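Local coordinates for protein Rna-directed RNA polymerase (Infectious pancreatic necrosis virus, PDB 3ZED) that probably copies the viral RNA genome as an RNA-dependent RNA polymerase, found both free and covalently linked to the genomic RNA, at residues F361-D374 and D682-R695. Numbering follows the deposited sequence.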
loop_
_atom_site.group_PDB
_atom_site.type_symbol
_atom_site.label_atom_id
_atom_site.label_comp_id
_atom_site.label_asym_id
_atom_site.label_seq_id
_atom_site.Cartn_x
_atom_site.Cartn_y
_atom_site.Cartn_z
ATOM N N PHE B 361 -8.011 16.281 -6.055
ATOM C CA PHE B 361 -9.307 16.766 -6.500
ATOM C C PHE B 361 -10.023 17.522 -5.382
ATOM O O PHE B 361 -9.552 17.540 -4.240
ATOM C CB PHE B 361 -10.153 15.609 -7.063
ATOM C CG PHE B 361 -9.529 15.079 -8.337
ATOM C CD1 PHE B 361 -9.549 15.835 -9.512
ATOM C CD2 PHE B 361 -8.860 13.863 -8.344
ATOM C CE1 PHE B 361 -8.913 15.376 -10.670
ATOM C CE2 PHE B 361 -8.238 13.407 -9.493
ATOM C CZ PHE B 361 -8.270 14.165 -10.653
ATOM N N HIS B 362 -11.106 18.236 -5.736
ATOM C CA HIS B 362 -11.921 19.008 -4.796
ATOM C C HIS B 362 -11.058 20.034 -4.011
ATOM O O HIS B 362 -11.222 20.232 -2.798
ATOM C CB HIS B 362 -12.729 18.053 -3.875
ATOM C CG HIS B 362 -13.674 17.206 -4.670
ATOM N ND1 HIS B 362 -13.416 15.866 -4.903
ATOM C CD2 HIS B 362 -14.772 17.572 -5.384
ATOM C CE1 HIS B 362 -14.367 15.447 -5.728
ATOM N NE2 HIS B 362 -15.212 16.435 -6.041
ATOM N N GLY B 363 -10.136 20.665 -4.742
ATOM C CA GLY B 363 -9.242 21.689 -4.226
ATOM C C GLY B 363 -7.991 21.238 -3.517
ATOM O O GLY B 363 -7.258 22.090 -3.015
ATOM N N GLY B 364 -7.750 19.916 -3.455
ATOM C CA GLY B 364 -6.566 19.328 -2.800
ATOM C C GLY B 364 -5.236 19.862 -3.327
ATOM O O GLY B 364 -4.369 20.282 -2.552
ATOM N N MET B 365 -5.075 19.868 -4.664
ATOM C CA MET B 365 -3.882 20.398 -5.329
ATOM C C MET B 365 -3.712 21.926 -5.036
ATOM O O MET B 365 -2.600 22.365 -4.717
ATOM C CB MET B 365 -3.919 20.123 -6.841
ATOM C CG MET B 365 -2.651 20.602 -7.573
ATOM S SD MET B 365 -1.151 19.799 -6.958
ATOM C CE MET B 365 -1.160 18.344 -7.941
ATOM N N ASP B 366 -4.806 22.708 -5.076
ATOM C CA ASP B 366 -4.694 24.125 -4.752
ATOM C C ASP B 366 -4.256 24.345 -3.301
ATOM O O ASP B 366 -3.454 25.254 -3.061
ATOM C CB ASP B 366 -5.980 24.896 -5.044
ATOM C CG ASP B 366 -5.734 26.406 -5.026
ATOM O OD1 ASP B 366 -4.850 26.878 -5.790
ATOM O OD2 ASP B 366 -6.379 27.102 -4.218
ATOM N N ARG B 367 -4.724 23.493 -2.347
ATOM C CA ARG B 367 -4.300 23.549 -0.923
ATOM C C ARG B 367 -2.787 23.319 -0.811
ATOM O O ARG B 367 -2.107 24.050 -0.097
ATOM C CB ARG B 367 -5.069 22.528 -0.060
ATOM C CG ARG B 367 -6.525 22.904 0.148
ATOM C CD ARG B 367 -7.155 22.059 1.233
ATOM N NE ARG B 367 -8.464 22.571 1.626
ATOM C CZ ARG B 367 -9.019 22.390 2.823
ATOM N NH1 ARG B 367 -8.374 21.712 3.762
ATOM N NH2 ARG B 367 -10.215 22.898 3.093
ATOM N N ILE B 368 -2.258 22.335 -1.568
ATOM C CA ILE B 368 -0.824 22.017 -1.638
ATOM C C ILE B 368 -0.056 23.223 -2.205
ATOM O O ILE B 368 0.941 23.637 -1.611
ATOM C CB ILE B 368 -0.583 20.727 -2.485
ATOM C CG1 ILE B 368 -1.098 19.466 -1.772
ATOM C CG2 ILE B 368 0.898 20.591 -2.958
ATOM C CD1 ILE B 368 -0.348 19.018 -0.574
ATOM N N MET B 369 -0.547 23.807 -3.331
ATOM C CA MET B 369 0.098 24.970 -3.966
ATOM C C MET B 369 0.105 26.197 -3.041
ATOM O O MET B 369 1.100 26.919 -3.027
ATOM C CB MET B 369 -0.536 25.297 -5.313
ATOM C CG MET B 369 -0.263 24.222 -6.369
ATOM S SD MET B 369 1.510 23.904 -6.725
ATOM C CE MET B 369 2.033 25.507 -7.360
ATOM N N THR B 370 -0.950 26.380 -2.212
ATOM C CA THR B 370 -1.011 27.452 -1.209
ATOM C C THR B 370 0.097 27.215 -0.162
ATOM O O THR B 370 0.833 28.138 0.158
ATOM C CB THR B 370 -2.423 27.530 -0.577
ATOM O OG1 THR B 370 -3.354 27.864 -1.603
ATOM C CG2 THR B 370 -2.525 28.579 0.530
ATOM N N ILE B 371 0.235 25.969 0.329
ATOM C CA ILE B 371 1.256 25.595 1.317
ATOM C C ILE B 371 2.654 25.844 0.710
ATOM O O ILE B 371 3.483 26.469 1.375
ATOM C CB ILE B 371 1.061 24.139 1.840
ATOM C CG1 ILE B 371 -0.188 24.057 2.765
ATOM C CG2 ILE B 371 2.305 23.646 2.599
ATOM C CD1 ILE B 371 -0.883 22.690 2.756
ATOM N N ILE B 372 2.881 25.433 -0.558
ATOM C CA ILE B 372 4.155 25.624 -1.267
ATOM C C ILE B 372 4.468 27.125 -1.438
ATOM O O ILE B 372 5.581 27.552 -1.118
ATOM C CB ILE B 372 4.178 24.861 -2.626
ATOM C CG1 ILE B 372 4.295 23.325 -2.392
ATOM C CG2 ILE B 372 5.296 25.384 -3.573
ATOM C CD1 ILE B 372 4.062 22.445 -3.678
ATOM N N ARG B 373 3.491 27.912 -1.919
ATOM C CA ARG B 373 3.656 29.353 -2.165
ATOM C C ARG B 373 3.964 30.113 -0.872
ATOM O O ARG B 373 4.865 30.954 -0.880
ATOM C CB ARG B 373 2.434 29.950 -2.884
ATOM C CG ARG B 373 2.402 29.589 -4.387
ATOM C CD ARG B 373 1.183 30.163 -5.091
ATOM N NE ARG B 373 0.006 29.308 -4.906
ATOM C CZ ARG B 373 -1.233 29.605 -5.305
ATOM N NH1 ARG B 373 -1.486 30.762 -5.914
ATOM N NH2 ARG B 373 -2.228 28.749 -5.091
ATOM N N ASP B 374 3.268 29.789 0.239
ATOM C CA ASP B 374 3.512 30.417 1.536
ATOM C C ASP B 374 4.930 30.093 2.029
ATOM O O ASP B 374 5.608 30.983 2.542
ATOM C CB ASP B 374 2.441 30.007 2.584
ATOM C CG ASP B 374 1.025 30.534 2.325
ATOM O OD1 ASP B 374 0.816 31.218 1.280
ATOM O OD2 ASP B 374 0.122 30.246 3.146
ATOM N N ASP B 682 -16.661 20.674 -11.385
ATOM C CA ASP B 682 -17.159 19.839 -10.270
ATOM C C ASP B 682 -16.061 19.003 -9.595
ATOM O O ASP B 682 -16.023 18.959 -8.369
ATOM C CB ASP B 682 -18.290 18.893 -10.715
ATOM C CG ASP B 682 -19.576 19.562 -11.197
ATOM O OD1 ASP B 682 -19.722 20.803 -11.008
ATOM O OD2 ASP B 682 -20.417 18.857 -11.797
ATOM N N ILE B 683 -15.169 18.362 -10.374
ATOM C CA ILE B 683 -14.130 17.524 -9.783
ATOM C C ILE B 683 -13.085 18.381 -9.027
ATOM O O ILE B 683 -12.337 17.853 -8.212
ATOM C CB ILE B 683 -13.463 16.578 -10.826
ATOM C CG1 ILE B 683 -12.674 17.336 -11.916
ATOM C CG2 ILE B 683 -14.493 15.628 -11.420
ATOM C CD1 ILE B 683 -11.767 16.484 -12.792
ATOM N N ASN B 684 -13.069 19.705 -9.278
ATOM C CA ASN B 684 -12.113 20.616 -8.668
ATOM C C ASN B 684 -12.743 21.541 -7.656
ATOM O O ASN B 684 -12.036 22.356 -7.058
ATOM C CB ASN B 684 -11.414 21.424 -9.753
ATOM C CG ASN B 684 -10.362 20.623 -10.436
ATOM O OD1 ASN B 684 -9.456 20.077 -9.788
ATOM N ND2 ASN B 684 -10.452 20.523 -11.745
ATOM N N THR B 685 -14.052 21.406 -7.423
ATOM C CA THR B 685 -14.772 22.282 -6.499
ATOM C C THR B 685 -14.476 21.907 -5.044
ATOM O O THR B 685 -14.751 20.774 -4.628
ATOM C CB THR B 685 -16.263 22.296 -6.828
ATOM O OG1 THR B 685 -16.386 22.864 -8.122
ATOM C CG2 THR B 685 -17.110 23.133 -5.827
ATOM N N PRO B 686 -13.899 22.854 -4.261
ATOM C CA PRO B 686 -13.652 22.565 -2.842
ATOM C C PRO B 686 -14.932 22.668 -2.033
ATOM O O PRO B 686 -15.784 23.493 -2.336
ATOM C CB PRO B 686 -12.644 23.638 -2.406
ATOM C CG PRO B 686 -12.585 24.632 -3.518
ATOM C CD PRO B 686 -13.513 24.237 -4.612
ATOM N N LEU B 687 -15.054 21.848 -1.000
ATOM C CA LEU B 687 -16.195 21.850 -0.084
ATOM C C LEU B 687 -16.125 23.070 0.819
ATOM O O LEU B 687 -17.151 23.672 1.087
ATOM C CB LEU B 687 -16.201 20.564 0.754
ATOM C CG LEU B 687 -17.357 19.625 0.500
ATOM C CD1 LEU B 687 -16.921 18.185 0.701
ATOM C CD2 LEU B 687 -18.532 19.959 1.407
ATOM N N ASP B 688 -14.900 23.451 1.231
ATOM C CA ASP B 688 -14.599 24.566 2.114
ATOM C C ASP B 688 -13.414 25.385 1.625
ATOM O O ASP B 688 -12.556 24.877 0.898
ATOM C CB ASP B 688 -14.283 24.033 3.529
ATOM C CG ASP B 688 -15.466 23.417 4.253
ATOM O OD1 ASP B 688 -16.392 24.182 4.649
ATOM O OD2 ASP B 688 -15.455 22.184 4.460
ATOM N N SER B 689 -13.349 26.652 2.071
ATOM C CA SER B 689 -12.249 27.570 1.809
ATOM C C SER B 689 -11.037 27.129 2.638
ATOM O O SER B 689 -11.210 26.514 3.699
ATOM C CB SER B 689 -12.655 28.995 2.155
ATOM O OG SER B 689 -13.026 29.065 3.523
ATOM N N PHE B 690 -9.817 27.410 2.149
ATOM C CA PHE B 690 -8.624 26.962 2.847
ATOM C C PHE B 690 -7.827 28.095 3.455
ATOM O O PHE B 690 -7.422 29.040 2.765
ATOM C CB PHE B 690 -7.711 26.133 1.909
ATOM C CG PHE B 690 -6.431 25.588 2.514
ATOM C CD1 PHE B 690 -6.466 24.761 3.638
ATOM C CD2 PHE B 690 -5.198 25.839 1.917
ATOM C CE1 PHE B 690 -5.287 24.201 4.156
ATOM C CE2 PHE B 690 -4.021 25.273 2.430
ATOM C CZ PHE B 690 -4.074 24.460 3.547
ATOM N N ASP B 691 -7.556 27.943 4.753
ATOM C CA ASP B 691 -6.694 28.800 5.549
ATOM C C ASP B 691 -5.666 27.857 6.182
ATOM O O ASP B 691 -6.067 27.045 7.031
ATOM C CB ASP B 691 -7.507 29.602 6.593
ATOM C CG ASP B 691 -6.716 30.572 7.463
ATOM O OD1 ASP B 691 -5.492 30.741 7.220
ATOM O OD2 ASP B 691 -7.325 31.188 8.368
ATOM N N PRO B 692 -4.379 27.877 5.725
ATOM C CA PRO B 692 -3.377 26.935 6.287
ATOM C C PRO B 692 -3.173 27.073 7.802
ATOM O O PRO B 692 -2.929 26.075 8.478
ATOM C CB PRO B 692 -2.079 27.276 5.531
ATOM C CG PRO B 692 -2.491 28.062 4.320
ATOM C CD PRO B 692 -3.782 28.755 4.690
ATOM N N LYS B 693 -3.293 28.307 8.336
ATOM C CA LYS B 693 -3.139 28.612 9.767
ATOM C C LYS B 693 -4.281 28.008 10.598
ATOM O O LYS B 693 -4.096 27.757 11.793
ATOM C CB LYS B 693 -3.070 30.130 9.992
ATOM N N ALA B 694 -5.442 27.757 9.964
ATOM C CA ALA B 694 -6.627 27.195 10.609
ATOM C C ALA B 694 -6.580 25.653 10.734
ATOM O O ALA B 694 -7.444 25.076 11.410
ATOM C CB ALA B 694 -7.873 27.614 9.846
ATOM N N ARG B 695 -5.583 24.985 10.086
ATOM C CA ARG B 695 -5.405 23.534 10.169
ATOM C C ARG B 695 -5.140 23.105 11.615
ATOM O O ARG B 695 -4.256 23.672 12.261
ATOM C CB ARG B 695 -4.238 23.069 9.287
ATOM C CG ARG B 695 -4.516 23.033 7.788
ATOM C CD ARG B 695 -3.245 22.685 7.025
ATOM N NE ARG B 695 -2.165 23.635 7.297
ATOM C CZ ARG B 695 -0.877 23.389 7.101
ATOM N NH1 ARG B 695 -0.482 22.212 6.629
ATOM N NH2 ARG B 695 0.028 24.312 7.384
HETATM O O HOH W 1 -8.639 20.149 -7.202
HETATM O O HOH W 2 -10.118 24.254 0.059
#
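Phe690 lies against Arg367, Thr370 and Ile371 where the irregular linker 684-691 runs along helix 364-377, joining the chain that follows helix 677-683 to the polymerase palm region. A CH-pi interaction anchors this end: Arg367 CG sits over one face of the Phe690 ring, 3.8 Å from its centroid. Beyond it the extended arginine chain carries the guanidinium across the ring's CD1 rim, the two planes 23° apart. A chi1 of -179° swings the Phe690 ring away from its own backbone N and onto the helix, where CZ meets Ile371 CD1 at 3.7 Å. Pro692 N backs the opposite ring face, and the proline's CG touches Thr370 CG2 at 3.8 Å.

Polar links to the linker include two waters. One accepts from Arg367 NE and donates to Asp688 O, while Arg367 NH1 is held by Thr348 O; together they fix the guanidinium over Phe690. Another accepts from Gly363 N, at the helix N-cap, and donates to Asn684 OD1, whose amide ND2 is hydrogen-bonded to Leu680 O. The type I' turn 361-364 that leads into the helix is pinned directly by His362 N to Ile683 O (2.8 Å, 159° at the hydrogen). That same carbonyl oxygen lies over the centre of the His362 imidazole, and Thr685 O meets the ring at its edge. Nearby, Phe361 CE1 packs on Ile683 CD1, and the Phe361 ring also meets Trp563 edge-to-face.

Arg695 closes the far end: its NE donates in-plane to a lone pair of Pro692 O (2.8 Å), its NH1 reaches Ile347 O, and Ile371 CD1 lies over the guanidinium face, 3.9 Å from NH1.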